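Long-range contact in L-arabinose ABC transporter, periplasmic L-arabinose-binding protein (Burkholderia thailandensis, PDB 4KZK), which binds beta-D-galactose and probably L-arabinose in the periplasm, and probably delivers the sugar to an ABC transporter for uptake: residues D53-F67 / P291-D304. Numbering follows the deposited sequence.
Sequences DEWRFAEQAAKDKHF and PRLHGYDTSVNMYD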
ATOM      1  N   ASP A  53       2.241   1.433  11.392  1.00 11.01           N
ATOM      2  CA  ASP A  53       1.679   0.190  11.914  1.00 11.95           C
ATOM      3  C   ASP A  53       2.678  -0.949  11.823  1.00 11.95           C
ATOM      4  O   ASP A  53       2.794  -1.745  12.764  1.00 12.61           O
ATOM      5  CB  ASP A  53       0.402  -0.218  11.172  1.00 12.14           C
ATOM      6  CG  ASP A  53      -0.767   0.713  11.431  1.00 13.04           C
ATOM      7  OD1 ASP A  53      -0.779   1.455  12.442  1.00 14.24           O
ATOM      8  OD2 ASP A  53      -1.715   0.679  10.631  1.00 13.21           O
ATOM      9  N   GLU A  54       3.392  -1.048  10.704  1.00 11.05           N
ATOM     10  CA  GLU A  54       4.478  -2.041  10.618  1.00 11.33           C
ATOM     11  C   GLU A  54       5.453  -1.857  11.756  1.00 12.21           C
ATOM     12  O   GLU A  54       5.833  -2.845  12.407  1.00 13.26           O
ATOM     13  CB  GLU A  54       5.207  -1.908   9.283  1.00 10.38           C
ATOM     14  CG  GLU A  54       4.431  -2.494   8.125  1.00 10.02           C
ATOM     15  CD  GLU A  54       5.217  -2.457   6.828  1.00  9.35           C
ATOM     16  OE1 GLU A  54       6.238  -1.765   6.763  1.00  9.14           O
ATOM     17  OE2 GLU A  54       4.787  -3.133   5.854  1.00  9.45           O
ATOM     18  N   TRP A  55       5.872  -0.614  11.992  1.00 12.41           N
ATOM     19  CA  TRP A  55       6.825  -0.301  13.077  1.00 13.43           C
ATOM     20  C   TRP A  55       6.321  -0.691  14.459  1.00 15.33           C
ATOM     21  O   TRP A  55       7.100  -1.196  15.274  1.00 16.49           O
ATOM     22  CB  TRP A  55       7.206   1.176  13.075  1.00 13.10           C
ATOM     23  CG  TRP A  55       8.334   1.550  12.121  1.00 12.44           C
ATOM     24  CD1 TRP A  55       9.254   0.703  11.558  1.00 12.42           C
ATOM     25  CD2 TRP A  55       8.707   2.868  11.717  1.00 12.49           C
ATOM     26  NE1 TRP A  55      10.153   1.415  10.807  1.00 12.00           N
ATOM     27  CE2 TRP A  55       9.839   2.748  10.883  1.00 11.97           C
ATOM     28  CE3 TRP A  55       8.196   4.139  11.979  1.00 12.90           C
ATOM     29  CZ2 TRP A  55      10.464   3.844  10.323  1.00 12.04           C
ATOM     30  CZ3 TRP A  55       8.814   5.230  11.406  1.00 13.02           C
ATOM     31  CH2 TRP A  55       9.938   5.084  10.597  1.00 12.36           C
ATOM     32  N   ARG A  56       5.046  -0.446  14.730  1.00 15.92           N
ATOM     33  CA  ARG A  56       4.484  -0.743  16.044  1.00 18.29           C
ATOM     34  C   ARG A  56       4.532  -2.253  16.280  1.00 18.69           C
ATOM     35  O   ARG A  56       4.864  -2.713  17.386  1.00 19.69           O
ATOM     36  CB  ARG A  56       3.044  -0.208  16.149  1.00 19.75           C
ATOM     37  CG  ARG A  56       2.288  -0.671  17.381  1.00 22.98           C
ATOM     38  CD  ARG A  56       0.991   0.098  17.553  1.00 24.63           C
ATOM     39  NE  ARG A  56       0.010  -0.120  16.482  1.00 25.89           N
ATOM     40  CZ  ARG A  56      -1.049  -0.947  16.551  1.00 27.31           C
ATOM     41  NH1 ARG A  56      -1.285  -1.700  17.624  1.00 29.04           N
ATOM     42  NH2 ARG A  56      -1.884  -1.033  15.512  1.00 27.77           N
ATOM     43  N   PHE A  57       4.216  -3.036  15.256  1.00 17.68           N
ATOM     44  CA  PHE A  57       4.253  -4.498  15.384  1.00 18.32           C
ATOM     45  C   PHE A  57       5.667  -5.068  15.371  1.00 18.87           C
ATOM     46  O   PHE A  57       5.951  -6.064  16.069  1.00 19.89           O
ATOM     47  CB  PHE A  57       3.338  -5.152  14.351  1.00 17.46           C
ATOM     48  CG  PHE A  57       1.902  -5.007  14.704  1.00 17.60           C
ATOM     49  CD1 PHE A  57       1.402  -5.692  15.798  1.00 18.86           C
ATOM     50  CD2 PHE A  57       1.059  -4.156  14.015  1.00 16.48           C
ATOM     51  CE1 PHE A  57       0.086  -5.560  16.174  1.00 19.35           C
ATOM     52  CE2 PHE A  57      -0.277  -4.017  14.399  1.00 16.89           C
ATOM     53  CZ  PHE A  57      -0.757  -4.729  15.483  1.00 18.31           C
ATOM     54  N   ALA A  58       6.569  -4.423  14.636  1.00 18.11           N
ATOM     55  CA  ALA A  58       7.990  -4.766  14.698  1.00 18.79           C
ATOM     56  C   ALA A  58       8.535  -4.516  16.105  1.00 20.54           C
ATOM     57  O   ALA A  58       9.352  -5.295  16.578  1.00 21.66           O
ATOM     58  CB  ALA A  58       8.800  -3.994  13.670  1.00 17.54           C
ATOM     59  N   GLU A  59       8.080  -3.453  16.771  1.00 21.29           N
ATOM     60  CA  GLU A  59       8.439  -3.196  18.176  1.00 24.15           C
ATOM     61  C   GLU A  59       7.947  -4.286  19.105  1.00 25.86           C
ATOM     62  O   GLU A  59       8.625  -4.637  20.100  1.00 27.16           O
ATOM     63  CB  GLU A  59       7.872  -1.864  18.670  1.00 24.89           C
ATOM     64  CG  GLU A  59       8.601  -0.637  18.169  1.00 24.98           C
ATOM     65  CD  GLU A  59       9.995  -0.477  18.755  1.00 26.84           C
ATOM     66  OE1 GLU A  59      10.399  -1.239  19.683  1.00 29.93           O
ATOM     67  OE2 GLU A  59      10.681   0.452  18.296  1.00 27.60           O
ATOM     68  N   GLN A  60       6.753  -4.806  18.837  1.00 26.07           N
ATOM     69  CA  GLN A  60       6.220  -5.921  19.636  1.00 28.40           C
ATOM     70  C   GLN A  60       7.110  -7.159  19.465  1.00 28.60           C
ATOM     71  O   GLN A  60       7.412  -7.867  20.446  1.00 29.47           O
ATOM     72  CB  GLN A  60       4.769  -6.208  19.221  1.00 29.57           C
ATOM     73  CG  GLN A  60       3.948  -7.122  20.119  1.00 33.33           C
ATOM     74  CD  GLN A  60       2.493  -7.231  19.645  1.00 34.74           C
ATOM     75  OE1 GLN A  60       1.959  -8.336  19.475  1.00 37.43           O
ATOM     76  NE2 GLN A  60       1.847  -6.084  19.434  1.00 34.66           N
ATOM     77  N   ALA A  61       7.563  -7.398  18.234  1.00 26.71           N
ATOM     78  CA  ALA A  61       8.496  -8.496  17.946  1.00 27.04           C
ATOM     79  C   ALA A  61       9.818  -8.315  18.695  1.00 27.93           C
ATOM     80  O   ALA A  61      10.364  -9.283  19.233  1.00 29.05           O
ATOM     81  CB  ALA A  61       8.731  -8.608  16.443  1.00 25.27           C
ATOM     82  N   ALA A  62      10.294  -7.071  18.769  1.00 27.31           N
ATOM     83  CA  ALA A  62      11.544  -6.737  19.456  1.00 28.77           C
ATOM     84  C   ALA A  62      11.451  -7.071  20.941  1.00 31.23           C
ATOM     85  O   ALA A  62      12.339  -7.737  21.506  1.00 32.94           O
ATOM     86  CB  ALA A  62      11.870  -5.269  19.284  1.00 27.91           C
ATOM     87  N   LYS A  63      10.381  -6.603  21.584  1.00 32.19           N
ATOM     88  CA  LYS A  63      10.175  -6.874  23.001  1.00 34.49           C
ATOM     89  C   LYS A  63      10.046  -8.379  23.236  1.00 36.25           C
ATOM     90  O   LYS A  63      10.671  -8.920  24.155  1.00 38.82           O
ATOM     91  CB  LYS A  63       8.942  -6.138  23.538  1.00 34.66           C
ATOM     92  N   ASP A  64       9.266  -9.055  22.393  1.00 35.24           N
ATOM     93  CA  ASP A  64       8.995 -10.483  22.568  1.00 36.55           C
ATOM     94  C   ASP A  64      10.250 -11.348  22.387  1.00 37.14           C
ATOM     95  O   ASP A  64      10.575 -12.170  23.262  1.00 38.93           O
ATOM     96  CB  ASP A  64       7.888 -10.961  21.621  1.00 35.41           C
ATOM     97  CG  ASP A  64       6.501 -10.413  21.989  1.00 35.59           C
ATOM     98  OD1 ASP A  64       6.339  -9.816  23.080  1.00 37.11           O
ATOM     99  OD2 ASP A  64       5.564 -10.606  21.187  1.00 33.93           O
ATOM    100  N   LYS A  65      10.961 -11.145  21.277  1.00 35.70           N
ATOM    101  CA  LYS A  65      12.134 -11.958  20.925  1.00 36.24           C
ATOM    102  C   LYS A  65      13.452 -11.428  21.498  1.00 36.79           C
ATOM    103  O   LYS A  65      14.491 -12.051  21.305  1.00 36.77           O
ATOM    104  CB  LYS A  65      12.253 -12.119  19.405  1.00 35.06           C
ATOM    105  CG  LYS A  65      11.007 -12.676  18.722  1.00 35.10           C
ATOM    106  CD  LYS A  65      10.694 -14.120  19.093  1.00 37.49           C
ATOM    107  CE  LYS A  65      11.655 -15.088  18.420  1.00 38.42           C
ATOM    108  NZ  LYS A  65      11.149 -16.488  18.413  1.00 40.88           N
ATOM    109  N   HIS A  66      13.396 -10.305  22.217  1.00 36.68           N
ATOM    110  CA  HIS A  66      14.568  -9.683  22.836  1.00 37.92           C
ATOM    111  C   HIS A  66      15.638  -9.230  21.834  1.00 35.58           C
ATOM    112  O   HIS A  66      16.815  -9.548  21.984  1.00 36.37           O
ATOM    113  CB  HIS A  66      15.201 -10.621  23.872  1.00 41.58           C
ATOM    114  CG  HIS A  66      14.218 -11.237  24.816  1.00 44.63           C
ATOM    115  ND1 HIS A  66      13.651 -12.474  24.592  1.00 46.24           N
ATOM    116  CD2 HIS A  66      13.708 -10.795  25.990  1.00 46.74           C
ATOM    117  CE1 HIS A  66      12.830 -12.766  25.585  1.00 48.14           C
ATOM    118  NE2 HIS A  66      12.853 -11.767  26.451  1.00 48.77           N
ATOM    119  N   PHE A  67      15.231  -8.487  20.806  1.00 32.60           N
ATOM    120  CA  PHE A  67      16.194  -7.793  19.959  1.00 30.83           C
ATOM    121  C   PHE A  67      15.893  -6.293  20.010  1.00 29.35           C
ATOM    122  O   PHE A  67      14.866  -5.880  20.559  1.00 29.68           O
ATOM    123  CB  PHE A  67      16.209  -8.361  18.521  1.00 29.61           C
ATOM    124  CG  PHE A  67      14.951  -8.107  17.732  1.00 28.04           C
ATOM    125  CD1 PHE A  67      14.784  -6.914  17.039  1.00 26.54           C
ATOM    126  CD2 PHE A  67      13.956  -9.076  17.643  1.00 28.44           C
ATOM    127  CE1 PHE A  67      13.633  -6.674  16.301  1.00 25.09           C
ATOM    128  CE2 PHE A  67      12.798  -8.846  16.911  1.00 27.04           C
ATOM    129  CZ  PHE A  67      12.637  -7.642  16.235  1.00 25.39           C
ATOM    130  N   PRO A 291      -0.980  -5.518   9.289  1.00 11.64           N
ATOM    131  CA  PRO A 291       0.392  -5.074   9.511  1.00 12.01           C
ATOM    132  C   PRO A 291       1.130  -5.893  10.567  1.00 13.23           C
ATOM    133  O   PRO A 291       2.345  -5.746  10.747  1.00 13.67           O
ATOM    134  CB  PRO A 291       0.223  -3.635   9.993  1.00 11.85           C
ATOM    135  CG  PRO A 291      -1.102  -3.642  10.700  1.00 11.79           C
ATOM    136  CD  PRO A 291      -1.951  -4.537   9.832  1.00 11.51           C
ATOM    137  N   ARG A 292       0.411  -6.748  11.299  1.00 13.96           N
ATOM    138  CA  ARG A 292       1.098  -7.706  12.157  1.00 15.51           C
ATOM    139  C   ARG A 292       1.936  -8.669  11.324  1.00 15.18           C
ATOM    140  O   ARG A 292       3.070  -9.013  11.704  1.00 15.68           O
ATOM    141  CB  ARG A 292       0.109  -8.498  13.005  1.00 17.35           C
ATOM    142  CG  ARG A 292       0.802  -9.329  14.063  1.00 19.96           C
ATOM    143  CD  ARG A 292      -0.204 -10.097  14.896  1.00 21.81           C
ATOM    144  NE  ARG A 292      -1.130  -9.220  15.606  1.00 23.60           N
ATOM    145  CZ  ARG A 292      -0.945  -8.725  16.828  1.00 25.11           C
ATOM    146  NH1 ARG A 292       0.178  -8.966  17.505  1.00 26.86           N
ATOM    147  NH2 ARG A 292      -1.894  -7.950  17.368  1.00 25.85           N
ATOM    148  N   LEU A 293       1.400  -9.117  10.198  1.00 14.05           N
ATOM    149  CA  LEU A 293       2.168 -10.002   9.310  1.00 14.16           C
ATOM    150  C   LEU A 293       3.385  -9.252   8.755  1.00 13.41           C
ATOM    151  O   LEU A 293       4.511  -9.731   8.845  1.00 13.67           O
ATOM    152  CB  LEU A 293       1.305 -10.542   8.177  1.00 14.24           C
ATOM    153  CG  LEU A 293       0.055 -11.354   8.561  1.00 14.95           C
ATOM    154  CD1 LEU A 293      -0.735 -11.784   7.342  1.00 15.16           C
ATOM    155  CD2 LEU A 293       0.423 -12.541   9.420  1.00 16.15           C
ATOM    156  N   HIS A 294       3.166  -8.052   8.230  1.00 12.45           N
ATOM    157  CA  HIS A 294       4.242  -7.282   7.605  1.00 11.92           C
ATOM    158  C   HIS A 294       5.257  -6.684   8.567  1.00 12.29           C
ATOM    159  O   HIS A 294       6.371  -6.384   8.164  1.00 11.98           O
ATOM    160  CB  HIS A 294       3.638  -6.177   6.729  1.00 11.02           C
ATOM    161  CG  HIS A 294       2.940  -6.694   5.514  1.00 10.89           C
ATOM    162  ND1 HIS A 294       3.081  -6.113   4.270  1.00 10.58           N
ATOM    163  CD2 HIS A 294       2.082  -7.730   5.354  1.00 11.14           C
ATOM    164  CE1 HIS A 294       2.336  -6.771   3.395  1.00 10.82           C
ATOM    165  NE2 HIS A 294       1.732  -7.765   4.025  1.00 11.10           N
ATOM    166  N   GLY A 295       4.885  -6.504   9.837  1.00 12.63           N
ATOM    167  CA  GLY A 295       5.774  -5.917  10.845  1.00 13.29           C
ATOM    168  C   GLY A 295       6.304  -6.925  11.843  1.00 14.63           C
ATOM    169  O   GLY A 295       7.495  -6.926  12.139  1.00 14.99           O
ATOM    170  N   TYR A 296       5.421  -7.750  12.397  1.00 15.48           N
ATOM    171  CA  TYR A 296       5.841  -8.702  13.439  1.00 16.85           C
ATOM    172  C   TYR A 296       6.437  -9.962  12.787  1.00 17.51           C
ATOM    173  O   TYR A 296       7.557 -10.352  13.144  1.00 18.10           O
ATOM    174  CB  TYR A 296       4.663  -8.977  14.394  1.00 17.37           C
ATOM    175  CG  TYR A 296       4.968  -9.803  15.619  1.00 19.18           C
ATOM    176  CD1 TYR A 296       5.049 -11.163  15.526  1.00 20.24           C
ATOM    177  CD2 TYR A 296       5.147  -9.200  16.852  1.00 19.77           C
ATOM    178  CE1 TYR A 296       5.319 -11.941  16.635  1.00 21.56           C
ATOM    179  CE2 TYR A 296       5.424  -9.960  17.992  1.00 21.33           C
ATOM    180  CZ  TYR A 296       5.516 -11.333  17.871  1.00 22.14           C
ATOM    181  OH  TYR A 296       5.775 -12.128  18.977  1.00 24.18           O
ATOM    182  N   ASP A 297       5.747 -10.568  11.822  1.00 17.64           N
ATOM    183  CA  ASP A 297       6.215 -11.852  11.245  1.00 18.54           C
ATOM    184  C   ASP A 297       7.490 -11.701  10.426  1.00 17.94           C
ATOM    185  O   ASP A 297       8.348 -12.583  10.432  1.00 18.62           O
ATOM    186  CB  ASP A 297       5.149 -12.546  10.392  1.00 19.34           C
ATOM    187  CG  ASP A 297       4.018 -13.110  11.223  1.00 20.98           C
ATOM    188  OD1 ASP A 297       3.975 -12.817  12.424  1.00 22.76           O
ATOM    189  OD2 ASP A 297       3.192 -13.841  10.652  1.00 23.16           O
ATOM    190  N   THR A 298       7.622 -10.593   9.709  1.00 16.71           N
ATOM    191  CA  THR A 298       8.858 -10.333   8.998  1.00 16.50           C
ATOM    192  C   THR A 298      10.008 -10.222   9.999  1.00 17.07           C
ATOM    193  O   THR A 298      11.084 -10.794   9.780  1.00 17.33           O
ATOM    194  CB  THR A 298       8.785  -9.029   8.198  1.00 15.35           C
ATOM    195  OG1 THR A 298       8.364  -7.969   9.069  1.00 15.13           O
ATOM    196  CG2 THR A 298       7.835  -9.185   7.001  1.00 14.85           C
ATOM    197  N   SER A 299       9.790  -9.497  11.094  1.00 17.11           N
ATOM    198  CA  SER A 299      10.849  -9.271  12.075  1.00 17.77           C
ATOM    199  C   SER A 299      11.261 -10.589  12.738  1.00 18.99           C
ATOM    200  O   SER A 299      12.447 -10.820  12.994  1.00 19.77           O
ATOM    201  CB  SER A 299      10.413  -8.243  13.132  1.00 17.62           C
ATOM    202  OG  SER A 299      10.203  -6.948  12.581  1.00 17.01           O
ATOM    203  N   VAL A 300      10.290 -11.458  12.999  1.00 19.37           N
ATOM    204  CA  VAL A 300      10.610 -12.787  13.548  1.00 20.69           C
ATOM    205  C   VAL A 300      11.366 -13.651  12.536  1.00 21.20           C
ATOM    206  O   VAL A 300      12.344 -14.331  12.905  1.00 22.32           O
ATOM    207  CB  VAL A 300       9.345 -13.502  14.076  1.00 21.04           C
ATOM    208  CG1 VAL A 300       9.626 -14.967  14.398  1.00 22.32           C
ATOM    209  CG2 VAL A 300       8.833 -12.772  15.311  1.00 20.96           C
ATOM    210  N   ASN A 301      10.933 -13.629  11.278  1.00 20.82           N
ATOM    211  CA  ASN A 301      11.629 -14.347  10.225  1.00 21.01           C
ATOM    212  C   ASN A 301      13.081 -13.886  10.144  1.00 20.88           C
ATOM    213  O   ASN A 301      13.989 -14.721  10.087  1.00 21.39           O
ATOM    214  CB  ASN A 301      10.924 -14.178   8.873  1.00 20.64           C
ATOM    215  CG  ASN A 301       9.616 -14.949   8.788  1.00 20.95           C
ATOM    216  OD1 ASN A 301       9.379 -15.907   9.532  1.00 22.33           O
ATOM    217  ND2 ASN A 301       8.769 -14.551   7.853  1.00 20.22           N
ATOM    218  N   MET A 302      13.301 -12.573  10.185  1.00 19.81           N
ATOM    219  CA  MET A 302      14.659 -12.017  10.232  1.00 19.81           C
ATOM    220  C   MET A 302      15.431 -12.463  11.487  1.00 21.46           C
ATOM    221  O   MET A 302      16.568 -12.902  11.389  1.00 21.56           O
ATOM    222  CB  MET A 302      14.629 -10.479  10.144  1.00 18.39           C
ATOM    223  CG  MET A 302      16.005  -9.827  10.253  1.00 18.33           C
ATOM    224  SD  MET A 302      17.133 -10.370   8.957  1.00 17.83           S
ATOM    225  CE  MET A 302      16.482  -9.540   7.514  1.00 17.05           C
ATOM    226  N   TYR A 303      14.825 -12.320  12.659  1.00 22.59           N
ATOM    227  CA  TYR A 303      15.440 -12.748  13.918  1.00 24.50           C
ATOM    228  C   TYR A 303      15.927 -14.197  13.846  1.00 25.70           C
ATOM    229  O   TYR A 303      17.084 -14.509  14.166  1.00 26.81           O
ATOM    230  CB  TYR A 303      14.451 -12.583  15.071  1.00 24.90           C
ATOM    231  CG  TYR A 303      15.047 -12.996  16.401  1.00 26.48           C
ATOM    232  CD1 TYR A 303      15.856 -12.126  17.122  1.00 26.83           C
ATOM    233  CD2 TYR A 303      14.813 -14.252  16.916  1.00 27.84           C
ATOM    234  CE1 TYR A 303      16.416 -12.507  18.336  1.00 28.45           C
ATOM    235  CE2 TYR A 303      15.373 -14.646  18.125  1.00 29.45           C
ATOM    236  CZ  TYR A 303      16.164 -13.760  18.832  1.00 29.71           C
ATOM    237  OH  TYR A 303      16.722 -14.151  20.032  1.00 31.78           O
ATOM    238  N   ASP A 304      15.040 -15.085  13.417  1.00 26.08           N
ATOM    239  CA  ASP A 304      15.356 -16.512  13.331  1.00 27.30           C
ATOM    240  C   ASP A 304      16.420 -16.784  12.261  1.00 27.02           C
ATOM    241  O   ASP A 304      17.215 -17.712  12.394  1.00 28.02           O
ATOM    242  CB  ASP A 304      14.100 -17.320  13.018  1.00 27.94           C
ATOM    243  CG  ASP A 304      13.148 -17.423  14.205  1.00 29.02           C
ATOM    244  OD1 ASP A 304      13.534 -17.068  15.344  1.00 30.19           O
ATOM    245  OD2 ASP A 304      12.006 -17.871  13.993  1.00 29.77           O
TER
HETATM  246  O   HOH W   1      18.024 -12.435  21.259  1.00 32.68           O
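The Tyr-296 ring takes the methyl of Ala-61 on one face, CB 4.0 Å from the ring centroid, while Gln-60 CB and Asp-64 OD2 lie at its edge. Tyr-296 CG stands anti to the backbone N (chi1 -173°), which carries the ring across helix 49-65 and lets OH donate to the anti lone pair of Asp-64 OD2 at 2.7 Å. Over one face of the Phe-57 ring lie CA and CB of Arg-292, CB 4.2 Å from the centroid; the chain bends at chi3, and Phe-57 CE1 comes over one face of the guanidinium, off its centre, the two planes 61° apart. At the guanidinium edge, Arg-292 NH1 gives a bent, weak hydrogen bond to Gln-60 OE1. Farther along, Lys-65 CB lies squarely over the Tyr-303 ring, whose CD1 meets Phe-67 CD2 at 3.6 Å. Gly-295, without a side chain, brings the backbones together, its CA 3.4 Å from Glu-54 O. Phe-57 and Tyr-296 each fit, knob into hole, between residues of the opposite helix, the axes crossing at -37°. His-294 ND1 hydrogen-bonds to Asp-123, itself a galactose-binding residue, and the ring contacts the bound galactose. Such neighbouring helices, packed on one lobe's parallel sheet, belong to the two-lobed periplasmic sugar-binding fold, ligand in the cleft.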